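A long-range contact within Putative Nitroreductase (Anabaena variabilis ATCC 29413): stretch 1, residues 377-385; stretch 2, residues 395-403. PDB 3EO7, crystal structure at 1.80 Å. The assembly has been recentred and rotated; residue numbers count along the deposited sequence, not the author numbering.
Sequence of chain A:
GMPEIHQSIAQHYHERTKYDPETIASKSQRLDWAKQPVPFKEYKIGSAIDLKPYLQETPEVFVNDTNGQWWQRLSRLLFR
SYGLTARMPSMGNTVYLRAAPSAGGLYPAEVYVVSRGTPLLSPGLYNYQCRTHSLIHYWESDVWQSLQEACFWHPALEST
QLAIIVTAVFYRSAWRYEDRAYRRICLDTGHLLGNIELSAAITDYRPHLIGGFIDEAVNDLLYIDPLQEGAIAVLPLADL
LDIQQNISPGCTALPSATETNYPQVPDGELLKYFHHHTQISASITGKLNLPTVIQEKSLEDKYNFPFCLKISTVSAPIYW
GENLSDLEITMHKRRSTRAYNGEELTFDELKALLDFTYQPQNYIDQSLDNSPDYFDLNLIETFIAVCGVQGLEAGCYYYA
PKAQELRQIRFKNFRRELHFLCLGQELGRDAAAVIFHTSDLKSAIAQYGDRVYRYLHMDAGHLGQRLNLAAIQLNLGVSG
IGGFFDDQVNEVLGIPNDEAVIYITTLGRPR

Stretch 1, residues 377-385: LNLIETFIA
Stretch 2 395-403: GCYYYAPKA

Two neighbouring antiparallel strands make this contact, their N-to-C directions 149° apart and their axes approaching to 4.6 Å. Stretch 1 opens with a 3-10 turn, Leu377 to Leu379, closed by Ile380 N to Leu377 O at 3.0 Å, and then extends with phi/psi near -120/130 through Ile384. Gly395 to Ala400 form the partner strand; from Pro401 the backbone turns to helical phi/psi. The register pairs Phe383 with Tyr398, Ile384 with Tyr397 and Ala385 with Cys396, at CA-CA distances of 4.5, 5.1 and 4.4 Å.

Ile384 and Tyr397 bond reciprocally: Ile384 N donates to Tyr397 O at 2.7 Å, and Tyr397 N to Ile384 O at 2.9 Å. Further along, Tyr399 N reaches Thr382 O at 2.9 Å, nearly straight at 171°. Beyond it a water takes over, accepting from Thr382 N (2.9 Å) and donating to Tyr399 O (2.7 Å) and Glu381 OE1 (2.8 Å), so the strands remain linked where they diverge. Gly395, at phi/psi 167/-156, brings its O within 3.5 Å of Ala385 CA.

Side chains alternate between faces. On one, Phe383 (chi1 m, chi2 80°) meets Tyr398 (chi1 t, chi2 64°): their planes lie at 50°, and Tyr398 CD1 sits over a face of the Phe383 ring, 3.6 Å from CE2. Small Ala385 and Cys396 continue this face. The length of Tyr398 carries its hydroxyl to Glu381, where OH donates to OE1 at 2.7 Å; Glu381, m at chi1 and chi2, folds its carboxylate toward it, so a buried acid gains both phenol and water as donors.

The other face carries Thr382 (m), Ile384 (m, t), Tyr397 (m) and Tyr399 (t). Thr382 CG2 packs 4.0 Å from Tyr399 CB, and Ile384 CD1 lies 4.2 Å from that same CB. Together the stretches bury 508 Å².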

ATOM      1  N   LEU A 377       0.118  -1.358 -12.499  1.00 19.95           N
ATOM      2  CA  LEU A 377       1.356  -0.555 -12.500  1.00 20.60           C
ATOM      3  C   LEU A 377       1.604   0.217 -13.766  1.00 23.24           C
ATOM      4  O   LEU A 377       2.360   1.206 -13.773  1.00 22.27           O
ATOM      5  CB  LEU A 377       2.553  -1.410 -12.152  1.00 23.51           C
ATOM      6  CG  LEU A 377       2.721  -1.783 -10.692  1.00 22.31           C
ATOM      7  CD1 LEU A 377       4.075  -2.452 -10.513  1.00 23.18           C
ATOM      8  CD2 LEU A 377       2.609  -0.545  -9.801  1.00 24.26           C
ATOM      9  N   ASN A 378       0.937  -0.175 -14.852  1.00 22.44           N
ATOM     10  CA  ASN A 378       1.074   0.584 -16.073  1.00 22.23           C
ATOM     11  C   ASN A 378       0.585   2.026 -15.947  1.00 22.59           C
ATOM     12  O   ASN A 378       0.900   2.842 -16.789  1.00 23.03           O
ATOM     13  CB  ASN A 378       0.366  -0.087 -17.217  1.00 23.48           C
ATOM     14  CG  ASN A 378       1.013  -1.401 -17.598  1.00 33.25           C
ATOM     15  OD1 ASN A 378       2.248  -1.507 -17.680  1.00 38.69           O
ATOM     16  ND2 ASN A 378       0.184  -2.410 -17.832  1.00 44.75           N
ATOM     17  N   LEU A 379      -0.179   2.327 -14.890  1.00 18.06           N
ATOM     18  CA  LEU A 379      -0.728   3.641 -14.681  1.00 18.01           C
ATOM     19  C   LEU A 379       0.181   4.557 -13.833  1.00 18.69           C
ATOM     20  O   LEU A 379      -0.136   5.725 -13.647  1.00 22.58           O
ATOM     21  CB  LEU A 379      -2.087   3.524 -14.002  1.00 18.42           C
ATOM     22  CG  LEU A 379      -3.128   2.633 -14.691  1.00 19.15           C
ATOM     23  CD1 LEU A 379      -4.427   2.619 -13.888  1.00 21.52           C
ATOM     24  CD2 LEU A 379      -3.368   3.115 -16.123  1.00 21.65           C
ATOM     25  N   ILE A 380       1.253   3.996 -13.288  1.00 19.23           N
ATOM     26  CA  ILE A 380       2.105   4.728 -12.363  1.00 20.11           C
ATOM     27  C   ILE A 380       3.490   4.963 -12.970  1.00 18.89           C
ATOM     28  O   ILE A 380       4.097   4.053 -13.549  1.00 21.16           O
ATOM     29  CB  ILE A 380       2.227   3.956 -11.044  1.00 19.72           C
ATOM     30  CG1 ILE A 380       0.873   4.018 -10.292  1.00 28.13           C
ATOM     31  CG2 ILE A 380       3.367   4.517 -10.150  1.00 19.49           C
ATOM     32  CD1 ILE A 380       0.794   3.058  -9.275  1.00 31.46           C
ATOM     33  N   GLU A 381       3.944   6.201 -12.890  1.00 18.28           N
ATOM     34  CA  GLU A 381       5.274   6.561 -13.328  1.00 16.82           C
ATOM     35  C   GLU A 381       6.111   6.915 -12.098  1.00 17.08           C
ATOM     36  O   GLU A 381       5.590   7.293 -11.038  1.00 17.17           O
ATOM     37  CB  GLU A 381       5.198   7.712 -14.307  1.00 17.64           C
ATOM     38  CG  GLU A 381       4.449   7.394 -15.604  1.00 16.59           C
ATOM     39  CD  GLU A 381       5.042   6.250 -16.370  1.00 20.08           C
ATOM     40  OE1 GLU A 381       6.291   6.116 -16.407  1.00 21.43           O
ATOM     41  OE2 GLU A 381       4.264   5.470 -16.964  1.00 20.52           O
ATOM     42  N   THR A 382       7.435   6.814 -12.267  1.00 17.23           N
ATOM     43  CA  THR A 382       8.358   7.048 -11.185  1.00 16.92           C
ATOM     44  C   THR A 382       9.388   8.097 -11.599  1.00 16.73           C
ATOM     45  O   THR A 382      10.010   7.971 -12.657  1.00 15.87           O
ATOM     46  CB  THR A 382       9.066   5.741 -10.766  1.00 18.28           C
ATOM     47  OG1 THR A 382       8.083   4.756 -10.382  1.00 16.87           O
ATOM     48  CG2 THR A 382      10.113   6.033  -9.635  1.00 15.78           C
ATOM     49  N   PHE A 383       9.514   9.146 -10.790  1.00 15.86           N
ATOM     50  CA  PHE A 383      10.538  10.204 -10.969  1.00 14.88           C
ATOM     51  C   PHE A 383      11.327  10.283  -9.692  1.00 16.25           C
ATOM     52  O   PHE A 383      10.766  10.117  -8.599  1.00 17.55           O
ATOM     53  CB  PHE A 383       9.927  11.570 -11.298  1.00 16.23           C
ATOM     54  CG  PHE A 383       9.202  11.582 -12.617  1.00 14.45           C
ATOM     55  CD1 PHE A 383       7.903  11.071 -12.722  1.00 15.29           C
ATOM     56  CD2 PHE A 383       9.842  12.043 -13.769  1.00 13.48           C
ATOM     57  CE1 PHE A 383       7.240  11.054 -13.966  1.00 17.24           C
ATOM     58  CE2 PHE A 383       9.170  12.027 -15.007  1.00 15.74           C
ATOM     59  CZ  PHE A 383       7.873  11.515 -15.080  1.00 16.10           C
ATOM     60  N   ILE A 384      12.632  10.504  -9.819  1.00 15.34           N
ATOM     61  CA  ILE A 384      13.480  10.551  -8.654  1.00 15.79           C
ATOM     62  C   ILE A 384      14.250  11.850  -8.582  1.00 16.39           C
ATOM     63  O   ILE A 384      14.985  12.202  -9.515  1.00 15.44           O
ATOM     64  CB  ILE A 384      14.491   9.357  -8.630  1.00 14.95           C
ATOM     65  CG1 ILE A 384      13.745   8.038  -8.924  1.00 17.00           C
ATOM     66  CG2 ILE A 384      15.233   9.310  -7.310  1.00 17.45           C
ATOM     67  CD1 ILE A 384      14.589   6.756  -8.738  1.00 16.67           C
ATOM     68  N   ALA A 385      14.073  12.574  -7.487  1.00 14.59           N
ATOM     69  CA  ALA A 385      14.905  13.739  -7.219  1.00 15.56           C
ATOM     70  C   ALA A 385      16.125  13.221  -6.457  1.00 17.77           C
ATOM     71  O   ALA A 385      16.006  12.657  -5.362  1.00 19.38           O
ATOM     72  CB  ALA A 385      14.157  14.801  -6.400  1.00 13.42           C
ATOM     73  N   GLY A 395      19.871  16.134  -9.410  1.00 14.41           N
ATOM     74  CA  GLY A 395      18.842  16.604 -10.330  1.00 15.45           C
ATOM     75  C   GLY A 395      17.615  15.733 -10.242  1.00 16.19           C
ATOM     76  O   GLY A 395      17.363  15.084  -9.238  1.00 16.27           O
ATOM     77  N   CYS A 396      16.850  15.725 -11.322  1.00 14.38           N
ATOM     78  CA  CYS A 396      15.642  14.943 -11.401  1.00 15.49           C
ATOM     79  C   CYS A 396      15.781  13.979 -12.550  1.00 15.99           C
ATOM     80  O   CYS A 396      16.228  14.348 -13.643  1.00 14.73           O
ATOM     81  CB  CYS A 396      14.419  15.808 -11.603  1.00 14.28           C
ATOM     82  SG  CYS A 396      12.895  14.780 -11.535  1.00 20.20           S
ATOM     83  N   TYR A 397      15.372  12.738 -12.292  1.00 15.46           N
ATOM     84  CA  TYR A 397      15.471  11.649 -13.254  1.00 14.46           C
ATOM     85  C   TYR A 397      14.151  10.936 -13.393  1.00 15.93           C
ATOM     86  O   TYR A 397      13.465  10.673 -12.416  1.00 16.51           O
ATOM     87  CB  TYR A 397      16.510  10.614 -12.783  1.00 15.39           C
ATOM     88  CG  TYR A 397      17.908  11.156 -12.668  1.00 15.42           C
ATOM     89  CD1 TYR A 397      18.290  11.889 -11.551  1.00 17.76           C
ATOM     90  CD2 TYR A 397      18.843  10.950 -13.678  1.00 13.47           C
ATOM     91  CE1 TYR A 397      19.548  12.392 -11.440  1.00 16.04           C
ATOM     92  CE2 TYR A 397      20.146  11.452 -13.572  1.00 13.60           C
ATOM     93  CZ  TYR A 397      20.484  12.184 -12.448  1.00 13.07           C
ATOM     94  OH  TYR A 397      21.755  12.689 -12.329  1.00 15.12           O
ATOM     95  N   TYR A 398      13.778  10.635 -14.619  1.00 16.30           N
ATOM     96  CA  TYR A 398      12.686   9.698 -14.854  1.00 15.05           C
ATOM     97  C   TYR A 398      13.266   8.301 -14.671  1.00 15.24           C
ATOM     98  O   TYR A 398      14.370   8.011 -15.137  1.00 15.98           O
ATOM     99  CB  TYR A 398      12.199   9.821 -16.287  1.00 16.21           C
ATOM    100  CG  TYR A 398      11.194   8.783 -16.704  1.00 16.36           C
ATOM    101  CD1 TYR A 398       9.944   8.709 -16.106  1.00 19.15           C
ATOM    102  CD2 TYR A 398      11.478   7.929 -17.765  1.00 18.22           C
ATOM    103  CE1 TYR A 398       8.990   7.772 -16.524  1.00 17.51           C
ATOM    104  CE2 TYR A 398      10.523   7.015 -18.220  1.00 14.02           C
ATOM    105  CZ  TYR A 398       9.288   6.952 -17.599  1.00 20.36           C
ATOM    106  OH  TYR A 398       8.356   6.066 -18.068  1.00 18.65           O
ATOM    107  N   TYR A 399      12.561   7.425 -13.959  1.00 14.82           N
ATOM    108  CA  TYR A 399      13.007   6.061 -13.842  1.00 14.88           C
ATOM    109  C   TYR A 399      12.139   5.204 -14.787  1.00 16.41           C
ATOM    110  O   TYR A 399      10.902   5.221 -14.701  1.00 17.49           O
ATOM    111  CB  TYR A 399      12.916   5.544 -12.410  1.00 14.60           C
ATOM    112  CG  TYR A 399      13.211   4.045 -12.296  1.00 16.06           C
ATOM    113  CD1 TYR A 399      14.437   3.515 -12.719  1.00 17.80           C
ATOM    114  CD2 TYR A 399      12.270   3.165 -11.746  1.00 16.03           C
ATOM    115  CE1 TYR A 399      14.710   2.137 -12.618  1.00 17.31           C
ATOM    116  CE2 TYR A 399      12.533   1.818 -11.647  1.00 17.30           C
ATOM    117  CZ  TYR A 399      13.747   1.293 -12.093  1.00 19.47           C
ATOM    118  OH  TYR A 399      14.009  -0.059 -11.980  1.00 16.98           O
ATOM    119  N   ALA A 400      12.817   4.535 -15.720  1.00 16.25           N
ATOM    120  CA  ALA A 400      12.233   3.664 -16.743  1.00 17.05           C
ATOM    121  C   ALA A 400      12.467   2.211 -16.281  1.00 17.46           C
ATOM    122  O   ALA A 400      13.528   1.645 -16.492  1.00 18.28           O
ATOM    123  CB  ALA A 400      12.934   3.914 -18.115  1.00 15.98           C
ATOM    124  N   PRO A 401      11.487   1.618 -15.599  1.00 17.52           N
ATOM    125  CA  PRO A 401      11.760   0.276 -15.050  1.00 17.89           C
ATOM    126  C   PRO A 401      11.898  -0.847 -16.065  1.00 18.17           C
ATOM    127  O   PRO A 401      12.587  -1.822 -15.791  1.00 16.66           O
ATOM    128  CB  PRO A 401      10.585   0.038 -14.117  1.00 20.51           C
ATOM    129  CG  PRO A 401       9.504   0.924 -14.618  1.00 20.71           C
ATOM    130  CD  PRO A 401      10.188   2.146 -15.170  1.00 20.56           C
ATOM    131  N   LYS A 402      11.242  -0.741 -17.212  1.00 17.53           N
ATOM    132  CA  LYS A 402      11.379  -1.788 -18.217  1.00 21.13           C
ATOM    133  C   LYS A 402      12.777  -1.744 -18.819  1.00 19.48           C
ATOM    134  O   LYS A 402      13.462  -2.755 -18.928  1.00 21.33           O
ATOM    135  CB  LYS A 402      10.276  -1.714 -19.262  1.00 20.14           C
ATOM    136  CG  LYS A 402       8.885  -1.882 -18.734  1.00 26.87           C
ATOM    137  CD  LYS A 402       7.887  -1.724 -19.878  1.00 31.96           C
ATOM    138  CE  LYS A 402       6.483  -2.137 -19.451  1.00 40.88           C
ATOM    139  NZ  LYS A 402       5.988  -1.368 -18.310  1.00 46.76           N
ATOM    140  N   ALA A 403      13.244  -0.558 -19.172  1.00 18.25           N
ATOM    141  CA  ALA A 403      14.576  -0.395 -19.696  1.00 16.59           C
ATOM    142  C   ALA A 403      15.687  -0.459 -18.644  1.00 16.39           C
ATOM    143  O   ALA A 403      16.874  -0.591 -18.995  1.00 17.55           O
ATOM    144  CB  ALA A 403      14.670   0.995 -20.416  1.00 16.18           C
TER
HETATM  145  O   HOH W   1       8.184   5.098 -14.540  1.00 14.84           O